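Local coordinates for thiamin pyrophosphokinase family protein (Enterococcus faecalis, PDB 3MEL), which probably transfers pyrophosphate from ATP to thiamine, making thiamine diphosphate, and binds that product and magnesium, at residues 7-18 with 34-42. Sequence-based numbering, arbitrary orientation.
Sequences VAGGNPSDWPTI and LHLLEADLP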
ATOM      1  N   VAL A   7       0.594  -2.817  18.417  1.00 26.10           N
ATOM      2  CA  VAL A   7      -0.689  -2.205  18.057  1.00 26.27           C
ATOM      3  C   VAL A   7      -0.600  -0.701  17.729  1.00 32.15           C
ATOM      4  O   VAL A   7      -0.480   0.143  18.610  1.00 32.97           O
ATOM      5  CB  VAL A   7      -1.738  -2.440  19.161  1.00 29.63           C
ATOM      6  CG1 VAL A   7      -3.100  -1.994  18.705  1.00 28.57           C
ATOM      7  CG2 VAL A   7      -1.759  -3.915  19.571  1.00 27.63           C
ATOM      8  N   ALA A   8      -0.638  -0.375  16.440  1.00 33.46           N
ATOM      9  CA  ALA A   8      -0.737   1.004  15.996  1.00 28.19           C
ATOM     10  C   ALA A   8      -2.146   1.526  16.253  1.00 29.05           C
ATOM     11  O   ALA A   8      -2.985   0.826  16.821  1.00 33.10           O
ATOM     12  CB  ALA A   8      -0.398   1.109  14.540  1.00 29.98           C
ATOM     13  N   GLY A   9      -2.400   2.756  15.823  1.00 30.51           N
ATOM     14  CA  GLY A   9      -3.595   3.472  16.228  1.00 34.50           C
ATOM     15  C   GLY A   9      -4.788   3.268  15.326  1.00 34.10           C
ATOM     16  O   GLY A   9      -5.794   3.966  15.437  1.00 35.49           O
ATOM     17  N   GLY A  10      -4.678   2.295  14.434  1.00 33.81           N
ATOM     18  CA  GLY A  10      -5.737   2.023  13.487  1.00 35.37           C
ATOM     19  C   GLY A  10      -7.024   1.723  14.211  1.00 35.95           C
ATOM     20  O   GLY A  10      -7.014   1.447  15.404  1.00 37.52           O
ATOM     21  N   ASN A  11      -8.137   1.798  13.497  1.00 38.60           N
ATOM     22  CA  ASN A  11      -9.391   1.326  14.052  1.00 41.20           C
ATOM     23  C   ASN A  11      -9.300  -0.187  14.229  1.00 43.13           C
ATOM     24  O   ASN A  11      -8.934  -0.908  13.287  1.00 41.97           O
ATOM     25  CB  ASN A  11     -10.573   1.706  13.154  1.00 43.26           C
ATOM     26  CG  ASN A  11     -11.894   1.119  13.648  1.00 45.57           C
ATOM     27  OD1 ASN A  11     -11.960   0.526  14.725  1.00 40.72           O
ATOM     28  ND2 ASN A  11     -12.952   1.292  12.863  1.00 46.39           N
ATOM     29  N   PRO A  12      -9.590  -0.668  15.455  1.00 43.08           N
ATOM     30  CA  PRO A  12      -9.584  -2.093  15.822  1.00 41.69           C
ATOM     31  C   PRO A  12     -10.564  -2.912  14.983  1.00 41.21           C
ATOM     32  O   PRO A  12     -10.442  -4.136  14.916  1.00 42.41           O
ATOM     33  CB  PRO A  12     -10.035  -2.075  17.285  1.00 37.60           C
ATOM     34  CG  PRO A  12      -9.668  -0.732  17.771  1.00 37.60           C
ATOM     35  CD  PRO A  12      -9.858   0.194  16.619  1.00 35.09           C
ATOM     36  N   SER A  13     -11.525  -2.239  14.357  1.00 42.38           N
ATOM     37  CA  SER A  13     -12.488  -2.900  13.481  1.00 43.25           C
ATOM     38  C   SER A  13     -11.782  -3.626  12.345  1.00 43.03           C
ATOM     39  O   SER A  13     -12.313  -4.585  11.791  1.00 47.14           O
ATOM     40  CB  SER A  13     -13.468  -1.884  12.895  1.00 45.26           C
ATOM     41  OG  SER A  13     -14.295  -1.336  13.905  1.00 52.05           O
ATOM     42  N   ASP A  14     -10.584  -3.164  12.002  1.00 40.67           N
ATOM     43  CA  ASP A  14      -9.851  -3.710  10.870  1.00 40.05           C
ATOM     44  C   ASP A  14      -8.731  -4.598  11.328  1.00 39.64           C
ATOM     45  O   ASP A  14      -7.842  -4.932  10.536  1.00 39.19           O
ATOM     46  CB  ASP A  14      -9.276  -2.598  10.001  1.00 39.03           C
ATOM     47  CG  ASP A  14     -10.328  -1.642   9.523  1.00 40.26           C
ATOM     48  OD1 ASP A  14     -11.495  -2.067   9.370  1.00 40.44           O
ATOM     49  OD2 ASP A  14      -9.986  -0.464   9.307  1.00 45.56           O
ATOM     50  N   TRP A  15      -8.776  -4.963  12.609  1.00 34.95           N
ATOM     51  CA  TRP A  15      -7.822  -5.894  13.176  1.00 33.36           C
ATOM     52  C   TRP A  15      -8.017  -7.291  12.591  1.00 33.77           C
ATOM     53  O   TRP A  15      -9.114  -7.652  12.161  1.00 32.98           O
ATOM     54  CB  TRP A  15      -8.004  -5.972  14.689  1.00 36.82           C
ATOM     55  CG  TRP A  15      -7.292  -4.913  15.508  1.00 40.42           C
ATOM     56  CD1 TRP A  15      -6.476  -3.902  15.055  1.00 38.24           C
ATOM     57  CD2 TRP A  15      -7.334  -4.778  16.933  1.00 39.39           C
ATOM     58  NE1 TRP A  15      -6.024  -3.147  16.112  1.00 32.70           N
ATOM     59  CE2 TRP A  15      -6.532  -3.669  17.275  1.00 39.01           C
ATOM     60  CE3 TRP A  15      -7.979  -5.487  17.953  1.00 33.84           C
ATOM     61  CZ2 TRP A  15      -6.359  -3.258  18.597  1.00 38.18           C
ATOM     62  CZ3 TRP A  15      -7.811  -5.078  19.254  1.00 35.75           C
ATOM     63  CH2 TRP A  15      -7.009  -3.974  19.568  1.00 40.46           C
ATOM     64  N   PRO A  16      -6.948  -8.091  12.580  1.00 33.23           N
ATOM     65  CA  PRO A  16      -7.159  -9.494  12.278  1.00 29.22           C
ATOM     66  C   PRO A  16      -7.824 -10.093  13.510  1.00 38.56           C
ATOM     67  O   PRO A  16      -7.854  -9.470  14.578  1.00 39.33           O
ATOM     68  CB  PRO A  16      -5.739 -10.053  12.169  1.00 26.64           C
ATOM     69  CG  PRO A  16      -4.812  -8.917  12.400  1.00 27.45           C
ATOM     70  CD  PRO A  16      -5.579  -7.830  13.038  1.00 31.42           C
ATOM     71  N   THR A  17      -8.369 -11.290  13.376  1.00 37.34           N
ATOM     72  CA  THR A  17      -8.793 -12.009  14.542  1.00 36.12           C
ATOM     73  C   THR A  17      -7.528 -12.303  15.308  1.00 34.00           C
ATOM     74  O   THR A  17      -6.591 -12.878  14.767  1.00 31.04           O
ATOM     75  CB  THR A  17      -9.532 -13.300  14.175  1.00 33.07           C
ATOM     76  OG1 THR A  17     -10.938 -13.031  14.110  1.00 32.48           O
ATOM     77  CG2 THR A  17      -9.283 -14.358  15.222  1.00 32.39           C
ATOM     78  N   ILE A  18      -7.502 -11.885  16.567  1.00 35.53           N
ATOM     79  CA  ILE A  18      -6.359 -12.146  17.434  1.00 39.89           C
ATOM     80  C   ILE A  18      -6.624 -13.215  18.528  1.00 45.02           C
ATOM     81  O   ILE A  18      -7.693 -13.253  19.151  1.00 42.49           O
ATOM     82  CB  ILE A  18      -5.835 -10.816  18.061  1.00 40.49           C
ATOM     83  CG1 ILE A  18      -4.870 -11.098  19.199  1.00 42.34           C
ATOM     84  CG2 ILE A  18      -6.978  -9.946  18.578  1.00 37.12           C
ATOM     85  CD1 ILE A  18      -4.770  -9.955  20.175  1.00 44.64           C
ATOM     86  N   LEU A  34      -4.305   2.663  23.885  1.00 34.40           N
ATOM     87  CA  LEU A  34      -5.676   2.691  24.398  1.00 35.55           C
ATOM     88  C   LEU A  34      -6.522   1.557  23.822  1.00 43.44           C
ATOM     89  O   LEU A  34      -7.337   0.950  24.530  1.00 44.18           O
ATOM     90  CB  LEU A  34      -6.337   4.031  24.094  1.00 36.12           C
ATOM     91  CG  LEU A  34      -5.551   5.240  24.607  1.00 40.90           C
ATOM     92  CD1 LEU A  34      -5.896   6.522  23.834  1.00 35.60           C
ATOM     93  CD2 LEU A  34      -5.727   5.408  26.127  1.00 37.40           C
ATOM     94  N   HIS A  35      -6.324   1.271  22.535  1.00 42.25           N
ATOM     95  CA  HIS A  35      -7.063   0.206  21.863  1.00 41.86           C
ATOM     96  C   HIS A  35      -6.865  -1.169  22.514  1.00 43.89           C
ATOM     97  O   HIS A  35      -7.803  -1.965  22.608  1.00 46.99           O
ATOM     98  CB  HIS A  35      -6.726   0.188  20.374  1.00 40.00           C
ATOM     99  CG  HIS A  35      -7.157   1.432  19.658  1.00 40.76           C
ATOM    100  ND1 HIS A  35      -6.719   1.762  18.391  1.00 40.59           N
ATOM    101  CD2 HIS A  35      -7.983   2.433  20.041  1.00 41.65           C
ATOM    102  CE1 HIS A  35      -7.260   2.911  18.025  1.00 38.66           C
ATOM    103  NE2 HIS A  35      -8.029   3.341  19.010  1.00 42.40           N
ATOM    104  N   LEU A  36      -5.642  -1.435  22.959  1.00 39.75           N
ATOM    105  CA  LEU A  36      -5.340  -2.631  23.717  1.00 38.08           C
ATOM    106  C   LEU A  36      -6.120  -2.694  25.036  1.00 43.94           C
ATOM    107  O   LEU A  36      -6.695  -3.730  25.371  1.00 44.05           O
ATOM    108  CB  LEU A  36      -3.845  -2.687  24.008  1.00 37.03           C
ATOM    109  CG  LEU A  36      -2.939  -3.480  23.077  1.00 35.81           C
ATOM    110  CD1 LEU A  36      -1.508  -3.357  23.530  1.00 33.59           C
ATOM    111  CD2 LEU A  36      -3.359  -4.939  23.019  1.00 30.93           C
ATOM    112  N   LEU A  37      -6.122  -1.596  25.794  1.00 43.97           N
ATOM    113  CA  LEU A  37      -6.738  -1.597  27.121  1.00 44.04           C
ATOM    114  C   LEU A  37      -8.253  -1.617  27.024  1.00 45.92           C
ATOM    115  O   LEU A  37      -8.917  -2.222  27.853  1.00 46.84           O
ATOM    116  CB  LEU A  37      -6.287  -0.393  27.953  1.00 41.25           C
ATOM    117  CG  LEU A  37      -4.783  -0.167  28.145  1.00 42.77           C
ATOM    118  CD1 LEU A  37      -4.464   1.165  28.860  1.00 31.14           C
ATOM    119  CD2 LEU A  37      -4.175  -1.347  28.878  1.00 39.37           C
ATOM    120  N   GLU A  38      -8.809  -0.948  26.021  1.00 44.68           N
ATOM    121  CA  GLU A  38     -10.258  -0.925  25.891  1.00 49.06           C
ATOM    122  C   GLU A  38     -10.735  -2.270  25.323  1.00 50.06           C
ATOM    123  O   GLU A  38     -11.928  -2.515  25.171  1.00 50.66           O
ATOM    124  CB  GLU A  38     -10.726   0.267  25.047  1.00 44.74           C
ATOM    125  CG  GLU A  38     -10.487   0.104  23.559  1.00 54.89           C
ATOM    126  CD  GLU A  38     -10.709   1.397  22.771  1.00 64.06           C
ATOM    127  OE1 GLU A  38     -10.848   2.463  23.423  1.00 63.59           O
ATOM    128  OE2 GLU A  38     -10.734   1.344  21.506  1.00 61.25           O
ATOM    129  N   ALA A  39      -9.783  -3.146  25.026  1.00 48.02           N
ATOM    130  CA  ALA A  39     -10.095  -4.486  24.547  1.00 47.74           C
ATOM    131  C   ALA A  39      -9.659  -5.486  25.598  1.00 47.97           C
ATOM    132  O   ALA A  39      -9.451  -6.661  25.314  1.00 49.68           O
ATOM    133  CB  ALA A  39      -9.396  -4.767  23.228  1.00 51.86           C
ATOM    134  N   ASP A  40      -9.492  -4.985  26.814  1.00 52.23           N
ATOM    135  CA  ASP A  40      -9.209  -5.818  27.967  1.00 46.86           C
ATOM    136  C   ASP A  40      -7.967  -6.689  27.765  1.00 42.06           C
ATOM    137  O   ASP A  40      -7.838  -7.741  28.365  1.00 51.98           O
ATOM    138  CB  ASP A  40     -10.442  -6.660  28.303  1.00 51.79           C
ATOM    139  CG  ASP A  40     -10.740  -6.706  29.803  1.00 67.20           C
ATOM    140  OD1 ASP A  40      -9.787  -6.880  30.601  1.00 70.28           O
ATOM    141  OD2 ASP A  40     -11.932  -6.583  30.186  1.00 69.76           O
ATOM    142  N   LEU A  41      -7.042  -6.232  26.937  1.00 43.37           N
ATOM    143  CA  LEU A  41      -5.790  -6.951  26.688  1.00 43.17           C
ATOM    144  C   LEU A  41      -4.627  -6.298  27.433  1.00 36.20           C
ATOM    145  O   LEU A  41      -4.745  -5.158  27.885  1.00 38.47           O
ATOM    146  CB  LEU A  41      -5.489  -6.979  25.179  1.00 43.57           C
ATOM    147  CG  LEU A  41      -6.127  -8.073  24.313  1.00 40.48           C
ATOM    148  CD1 LEU A  41      -6.037  -7.722  22.840  1.00 34.32           C
ATOM    149  CD2 LEU A  41      -5.464  -9.411  24.582  1.00 38.29           C
ATOM    150  N   PRO A  42      -3.493  -7.012  27.566  1.00 34.77           N
ATOM    151  CA  PRO A  42      -2.352  -6.418  28.286  1.00 36.40           C
ATOM    152  C   PRO A  42      -1.659  -5.271  27.526  1.00 36.46           C
ATOM    153  O   PRO A  42      -1.832  -5.091  26.316  1.00 34.43           O
ATOM    154  CB  PRO A  42      -1.381  -7.604  28.472  1.00 30.80           C
ATOM    155  CG  PRO A  42      -2.180  -8.821  28.195  1.00 32.36           C
ATOM    156  CD  PRO A  42      -3.229  -8.411  27.199  1.00 35.34           C
TER
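His35 reaches from helix 32-37 into the loop that follows strand 3-7, and Pro12 lies over one face of its imidazole. The proline CG sits 4.0 Å from the centroid of the His35 ring, a CH-pi contact 21° off the ring normal. Gly9 O meets the same ring at its edge, in plane, 3.2 Å from His35 CE1. The ring gets there because His35 CG stands anti to the carbonyl carbon (chi1 -64°). His35 CB is 3.9 Å from Trp15 CZ2. The benzo end of Trp15 points at the helix, its rim turned to Ala39, with Pro12 CA over one face, toward the rim. Deeper in, Val7 CG2 lies against Leu36 CG at 3.7 Å, beside Phe26. Further along the loop, Ile18 CD1 and Leu41 CD1 make a second, single-point apolar contact, tip to tip at 3.7 Å. The open side is at Glu38, which skirts Pro12. No hydrogen bond crosses; Asn11 OD1 accepts from Ser13 N in an Asx turn (2.8 Å), while Leu36 O takes Leu41 N in the Schellman motif ending the helix. A loop leaving a parallel strand thus packs on the helix after neighbouring strand 26-29, an alpha/beta layout that sets Ala8 beside the thiamine diphosphate pocket, near Thr80.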